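Local coordinates for alpha-actinin-like protein 1 (Schizosaccharomyces pombe, PDB 5BVR) that binds and organises actin filaments during contractile-ring formation, cytokinesis and septation, here represented by its actin-binding domain of two calponin-homology modules, at residues W19-V32 against L39-I52. Numbering follows the deposited sequence.
Sequences WFNTKLSSRDLPSV and LSDGILLIQLLEII
Leu48 sets its CD2 methyl over one face of the Phe20 ring, a CH-pi contact 3.7 Å from the centroid and 18° off the normal. Val32 CG2 lies on the opposite face, so the phenyl is sandwiched, while Leu39 CD2 meets Phe20 CZ at 3.7 Å. A chi1 of -155°, with CG roughly opposite the backbone N, swings the Phe20 ring across to these leucines. Leu44 CD1 packs on Val32 CG2 at 3.9 Å. Leu48 CD1 touches Lys23 CB, and Ile51 CD1 is packed by Lys23 O and Leu29 CD1. Leu29 CD2 meets Gln47 NE2 at 3.5 Å. Helices 19-25 and 43-52 cross here at 73°, within the first calponin-homology domain; Ile104 and Leu111 of helix 101-117 also touch Leu39 and Leu48. Replacing Phe20 with an alanine would probably open a gap between Leu48 and Val32 and leave Leu39 without its aromatic neighbour. At the Schellman motif closing helix 19-25, Arg27 reaches to the solvent side, one guanidinium face on Ile51 CG1. One water, held weakly by Arg27 NH1, donates to Glu50 OE1 and Gln47 O; another links Arg27 NH2 to Glu50 O. Glu50 OE2 accepts a hydrogen bond from Leu57 N. With no direct hydrogen bond between them, the segments are held mainly by dispersion and the CH-pi contact; Arg27 NH1 and Glu50 OE1, 4.4 Å apart, probably add little direct charge attraction.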
loop_
_atom_site.group_PDB
_atom_site.type_symbol
_atom_site.label_atom_id
_atom_site.label_comp_id
_atom_site.label_asym_id
_atom_site.label_seq_id
_atom_site.Cartn_x
_atom_site.Cartn_y
_atom_site.Cartn_z
ATOM N N TRP A 19 -1.834 -5.363 -1.261
ATOM C CA TRP A 19 -0.745 -4.648 -1.917
ATOM C C TRP A 19 0.248 -5.663 -2.522
ATOM O O TRP A 19 0.612 -5.562 -3.695
ATOM C CB TRP A 19 -0.055 -3.704 -0.925
ATOM C CG TRP A 19 1.144 -3.061 -1.520
ATOM C CD1 TRP A 19 1.187 -1.925 -2.295
ATOM C CD2 TRP A 19 2.484 -3.529 -1.419
ATOM N NE1 TRP A 19 2.492 -1.653 -2.643
ATOM C CE2 TRP A 19 3.301 -2.638 -2.139
ATOM C CE3 TRP A 19 3.081 -4.615 -0.782
ATOM C CZ2 TRP A 19 4.681 -2.799 -2.220
ATOM C CZ3 TRP A 19 4.438 -4.769 -0.862
ATOM C CH2 TRP A 19 5.228 -3.879 -1.585
ATOM N N PHE A 20 0.627 -6.646 -1.721
ATOM C CA PHE A 20 1.577 -7.695 -2.124
ATOM C C PHE A 20 1.028 -8.363 -3.387
ATOM O O PHE A 20 1.756 -8.556 -4.375
ATOM C CB PHE A 20 1.738 -8.676 -0.948
ATOM C CG PHE A 20 3.031 -9.454 -0.908
ATOM C CD1 PHE A 20 3.425 -10.265 -1.954
ATOM C CD2 PHE A 20 3.801 -9.423 0.248
ATOM C CE1 PHE A 20 4.586 -10.996 -1.861
ATOM C CE2 PHE A 20 4.951 -10.165 0.354
ATOM C CZ PHE A 20 5.346 -10.953 -0.706
ATOM N N ASN A 21 -0.257 -8.699 -3.365
ATOM C CA ASN A 21 -0.882 -9.380 -4.494
ATOM C C ASN A 21 -1.005 -8.542 -5.750
ATOM O O ASN A 21 -0.885 -9.093 -6.853
ATOM C CB ASN A 21 -2.225 -9.982 -4.108
ATOM C CG ASN A 21 -2.073 -11.162 -3.197
ATOM O OD1 ASN A 21 -1.020 -11.802 -3.152
ATOM N ND2 ASN A 21 -3.114 -11.463 -2.456
ATOM N N THR A 22 -1.222 -7.232 -5.632
ATOM C CA THR A 22 -1.192 -6.400 -6.836
ATOM C C THR A 22 0.161 -6.506 -7.554
ATOM O O THR A 22 0.235 -6.447 -8.775
ATOM C CB THR A 22 -1.507 -4.902 -6.563
ATOM O OG1 THR A 22 -0.457 -4.298 -5.799
ATOM C CG2 THR A 22 -2.826 -4.747 -5.867
ATOM N N LYS A 23 1.239 -6.661 -6.794
ATOM C CA LYS A 23 2.555 -6.802 -7.386
ATOM C C LYS A 23 2.739 -8.195 -8.013
ATOM O O LYS A 23 3.106 -8.325 -9.201
ATOM C CB LYS A 23 3.634 -6.530 -6.346
ATOM C CG LYS A 23 3.578 -5.154 -5.703
ATOM C CD LYS A 23 3.504 -4.013 -6.699
ATOM C CE LYS A 23 3.436 -2.687 -5.962
ATOM N NZ LYS A 23 3.379 -1.555 -6.923
ATOM N N LEU A 24 2.462 -9.232 -7.235
ATOM C CA LEU A 24 2.579 -10.602 -7.723
ATOM C C LEU A 24 1.720 -10.848 -8.965
ATOM O O LEU A 24 2.162 -11.522 -9.898
ATOM C CB LEU A 24 2.178 -11.592 -6.636
ATOM C CG LEU A 24 3.094 -11.700 -5.419
ATOM C CD1 LEU A 24 2.469 -12.639 -4.413
ATOM C CD2 LEU A 24 4.471 -12.195 -5.825
ATOM N N SER A 25 0.496 -10.322 -8.974
ATOM C CA SER A 25 -0.412 -10.539 -10.100
ATOM C C SER A 25 0.092 -9.881 -11.373
ATOM O O SER A 25 -0.294 -10.278 -12.475
ATOM C CB SER A 25 -1.810 -10.032 -9.770
ATOM O OG SER A 25 -2.366 -10.798 -8.714
ATOM N N SER A 26 0.967 -8.893 -11.236
ATOM C CA SER A 26 1.539 -8.250 -12.413
ATOM C C SER A 26 2.411 -9.223 -13.228
ATOM O O SER A 26 2.803 -8.918 -14.355
ATOM C CB SER A 26 2.329 -6.995 -12.022
ATOM O OG SER A 26 3.591 -7.320 -11.480
ATOM N N ARG A 27 2.690 -10.397 -12.663
ATOM C CA ARG A 27 3.435 -11.449 -13.357
ATOM C C ARG A 27 2.737 -12.806 -13.232
ATOM O O ARG A 27 3.373 -13.856 -13.341
ATOM C CB ARG A 27 4.853 -11.536 -12.804
ATOM C CG ARG A 27 5.618 -10.235 -12.929
ATOM C CD ARG A 27 7.062 -10.392 -12.488
ATOM N NE ARG A 27 7.829 -9.169 -12.723
ATOM C CZ ARG A 27 9.123 -9.020 -12.446
ATOM N NH1 ARG A 27 9.819 -10.017 -11.910
ATOM N NH2 ARG A 27 9.724 -7.865 -12.709
ATOM N N ASP A 28 1.424 -12.766 -13.011
ATOM C CA ASP A 28 0.606 -13.976 -12.939
ATOM C C ASP A 28 1.149 -14.980 -11.937
ATOM O O ASP A 28 1.067 -16.194 -12.153
ATOM C CB ASP A 28 0.515 -14.655 -14.315
ATOM C CG ASP A 28 -0.208 -13.809 -15.344
ATOM O OD1 ASP A 28 -0.891 -12.836 -14.961
ATOM O OD2 ASP A 28 -0.106 -14.136 -16.545
ATOM N N LEU A 29 1.721 -14.477 -10.847
ATOM C CA LEU A 29 2.267 -15.344 -9.809
ATOM C C LEU A 29 1.166 -15.712 -8.818
ATOM O O LEU A 29 0.165 -15.003 -8.729
ATOM C CB LEU A 29 3.440 -14.658 -9.098
ATOM C CG LEU A 29 4.702 -14.499 -9.952
ATOM C CD1 LEU A 29 5.740 -13.619 -9.280
ATOM C CD2 LEU A 29 5.310 -15.874 -10.224
ATOM N N PRO A 30 1.345 -16.821 -8.080
ATOM C CA PRO A 30 0.335 -17.213 -7.091
ATOM C C PRO A 30 0.209 -16.152 -6.011
ATOM O O PRO A 30 1.185 -15.468 -5.728
ATOM C CB PRO A 30 0.885 -18.516 -6.502
ATOM C CG PRO A 30 2.325 -18.568 -6.889
ATOM C CD PRO A 30 2.447 -17.794 -8.162
ATOM N N SER A 31 -0.980 -16.021 -5.436
ATOM C CA SER A 31 -1.227 -15.011 -4.410
ATOM C C SER A 31 -0.862 -15.427 -2.990
ATOM O O SER A 31 -0.717 -16.601 -2.645
ATOM C CB SER A 31 -2.699 -14.601 -4.428
ATOM O OG SER A 31 -3.067 -14.054 -5.679
ATOM N N VAL A 32 -0.719 -14.402 -2.165
ATOM C CA VAL A 32 -0.629 -14.549 -0.734
ATOM C C VAL A 32 -2.059 -14.578 -0.198
ATOM O O VAL A 32 -2.864 -13.711 -0.543
ATOM C CB VAL A 32 0.096 -13.339 -0.109
ATOM C CG1 VAL A 32 0.062 -13.393 1.430
ATOM C CG2 VAL A 32 1.533 -13.271 -0.620
ATOM N N LEU A 39 4.767 -16.838 3.134
ATOM C CA LEU A 39 6.105 -16.334 2.829
ATOM C C LEU A 39 7.202 -17.229 3.385
ATOM O O LEU A 39 8.371 -16.939 3.191
ATOM C CB LEU A 39 6.322 -14.940 3.406
ATOM C CG LEU A 39 5.278 -13.889 3.036
ATOM C CD1 LEU A 39 5.704 -12.525 3.581
ATOM C CD2 LEU A 39 5.051 -13.826 1.557
ATOM N N SER A 40 6.825 -18.279 4.101
ATOM C CA SER A 40 7.788 -19.065 4.863
ATOM C C SER A 40 8.891 -19.713 4.062
ATOM O O SER A 40 9.975 -19.879 4.595
ATOM C CB SER A 40 7.056 -20.067 5.729
ATOM O OG SER A 40 6.317 -19.347 6.710
ATOM N N ASP A 41 8.651 -20.031 2.792
ATOM C CA ASP A 41 9.705 -20.650 1.978
ATOM C C ASP A 41 10.553 -19.654 1.192
ATOM O O ASP A 41 11.447 -20.049 0.427
ATOM C CB ASP A 41 9.131 -21.729 1.051
ATOM C CG ASP A 41 8.209 -21.178 -0.026
ATOM O OD1 ASP A 41 8.234 -19.961 -0.324
ATOM O OD2 ASP A 41 7.430 -21.988 -0.582
ATOM N N GLY A 42 10.270 -18.366 1.364
ATOM C CA GLY A 42 11.077 -17.315 0.770
ATOM C C GLY A 42 10.778 -16.967 -0.673
ATOM O O GLY A 42 11.255 -15.930 -1.146
ATOM N N ILE A 43 9.995 -17.785 -1.370
ATOM C CA ILE A 43 9.874 -17.629 -2.820
ATOM C C ILE A 43 9.084 -16.364 -3.186
ATOM O O ILE A 43 9.514 -15.592 -4.037
ATOM C CB ILE A 43 9.244 -18.857 -3.471
ATOM C CG1 ILE A 43 10.223 -20.025 -3.378
ATOM C CG2 ILE A 43 8.870 -18.590 -4.942
ATOM C CD1 ILE A 43 9.594 -21.350 -3.707
ATOM N N LEU A 44 7.929 -16.157 -2.557
ATOM C CA LEU A 44 7.108 -15.001 -2.923
ATOM C C LEU A 44 7.772 -13.696 -2.512
ATOM O O LEU A 44 7.618 -12.670 -3.186
ATOM C CB LEU A 44 5.710 -15.111 -2.344
ATOM C CG LEU A 44 4.848 -16.228 -2.937
ATOM C CD1 LEU A 44 3.466 -16.163 -2.349
ATOM C CD2 LEU A 44 4.779 -16.204 -4.469
ATOM N N LEU A 45 8.523 -13.724 -1.417
ATOM C CA LEU A 45 9.286 -12.547 -1.027
ATOM C C LEU A 45 10.351 -12.224 -2.077
ATOM O O LEU A 45 10.493 -11.091 -2.514
ATOM C CB LEU A 45 9.913 -12.758 0.343
ATOM C CG LEU A 45 10.659 -11.602 0.981
ATOM C CD1 LEU A 45 9.755 -10.372 1.055
ATOM C CD2 LEU A 45 11.140 -12.030 2.372
ATOM N N ILE A 46 11.095 -13.222 -2.525
ATOM C CA ILE A 46 12.074 -12.976 -3.574
ATOM C C ILE A 46 11.413 -12.426 -4.825
ATOM O O ILE A 46 11.888 -11.440 -5.402
ATOM C CB ILE A 46 12.836 -14.254 -3.898
ATOM C CG1 ILE A 46 13.791 -14.576 -2.747
ATOM C CG2 ILE A 46 13.615 -14.135 -5.238
ATOM C CD1 ILE A 46 14.368 -15.996 -2.814
ATOM N N GLN A 47 10.324 -13.056 -5.246
ATOM C CA GLN A 47 9.624 -12.604 -6.436
ATOM C C GLN A 47 9.085 -11.178 -6.262
ATOM O O GLN A 47 9.206 -10.360 -7.183
ATOM C CB GLN A 47 8.520 -13.588 -6.811
ATOM C CG GLN A 47 9.096 -14.939 -7.260
ATOM C CD GLN A 47 8.046 -16.001 -7.552
ATOM O OE1 GLN A 47 7.030 -16.105 -6.873
ATOM N NE2 GLN A 47 8.298 -16.795 -8.577
ATOM N N LEU A 48 8.500 -10.868 -5.111
ATOM C CA LEU A 48 8.080 -9.492 -4.824
ATOM C C LEU A 48 9.235 -8.508 -5.035
ATOM O O LEU A 48 9.085 -7.476 -5.704
ATOM C CB LEU A 48 7.549 -9.348 -3.392
ATOM C CG LEU A 48 7.149 -7.919 -3.001
ATOM C CD1 LEU A 48 5.903 -7.472 -3.741
ATOM C CD2 LEU A 48 6.942 -7.833 -1.500
ATOM N N LEU A 49 10.396 -8.827 -4.477
ATOM C CA LEU A 49 11.546 -7.938 -4.536
ATOM C C LEU A 49 12.010 -7.712 -5.974
ATOM O O LEU A 49 12.369 -6.597 -6.344
ATOM C CB LEU A 49 12.683 -8.470 -3.670
ATOM C CG LEU A 49 12.396 -8.419 -2.173
ATOM C CD1 LEU A 49 13.412 -9.274 -1.401
ATOM C CD2 LEU A 49 12.400 -6.982 -1.636
ATOM N N GLU A 50 11.974 -8.754 -6.792
ATOM C CA GLU A 50 12.343 -8.608 -8.197
ATOM C C GLU A 50 11.404 -7.618 -8.882
ATOM O O GLU A 50 11.840 -6.785 -9.678
ATOM C CB GLU A 50 12.306 -9.961 -8.904
ATOM C CG GLU A 50 13.468 -10.864 -8.509
ATOM C CD GLU A 50 13.508 -12.176 -9.265
ATOM O OE1 GLU A 50 12.424 -12.712 -9.602
ATOM O OE2 GLU A 50 14.632 -12.675 -9.511
ATOM N N ILE A 51 10.125 -7.700 -8.536
ATOM C CA ILE A 51 9.091 -6.869 -9.139
ATOM C C ILE A 51 9.206 -5.409 -8.717
ATOM O O ILE A 51 9.269 -4.500 -9.563
ATOM C CB ILE A 51 7.683 -7.416 -8.806
ATOM C CG1 ILE A 51 7.502 -8.817 -9.417
ATOM C CG2 ILE A 51 6.575 -6.465 -9.323
ATOM C CD1 ILE A 51 6.297 -9.567 -8.918
ATOM N N ILE A 52 9.207 -5.158 -7.415
ATOM C CA ILE A 52 9.214 -3.777 -6.939
ATOM C C ILE A 52 10.596 -3.137 -7.048
ATOM O O ILE A 52 10.705 -1.907 -7.134
ATOM C CB ILE A 52 8.640 -3.652 -5.512
ATOM C CG1 ILE A 52 9.537 -4.357 -4.474
ATOM C CG2 ILE A 52 7.223 -4.216 -5.468
ATOM C CD1 ILE A 52 9.016 -4.337 -3.039
HETATM O O HOH W 1 9.583 -12.278 -9.748
HETATM O O HOH W 2 12.664 -8.178 -12.394
#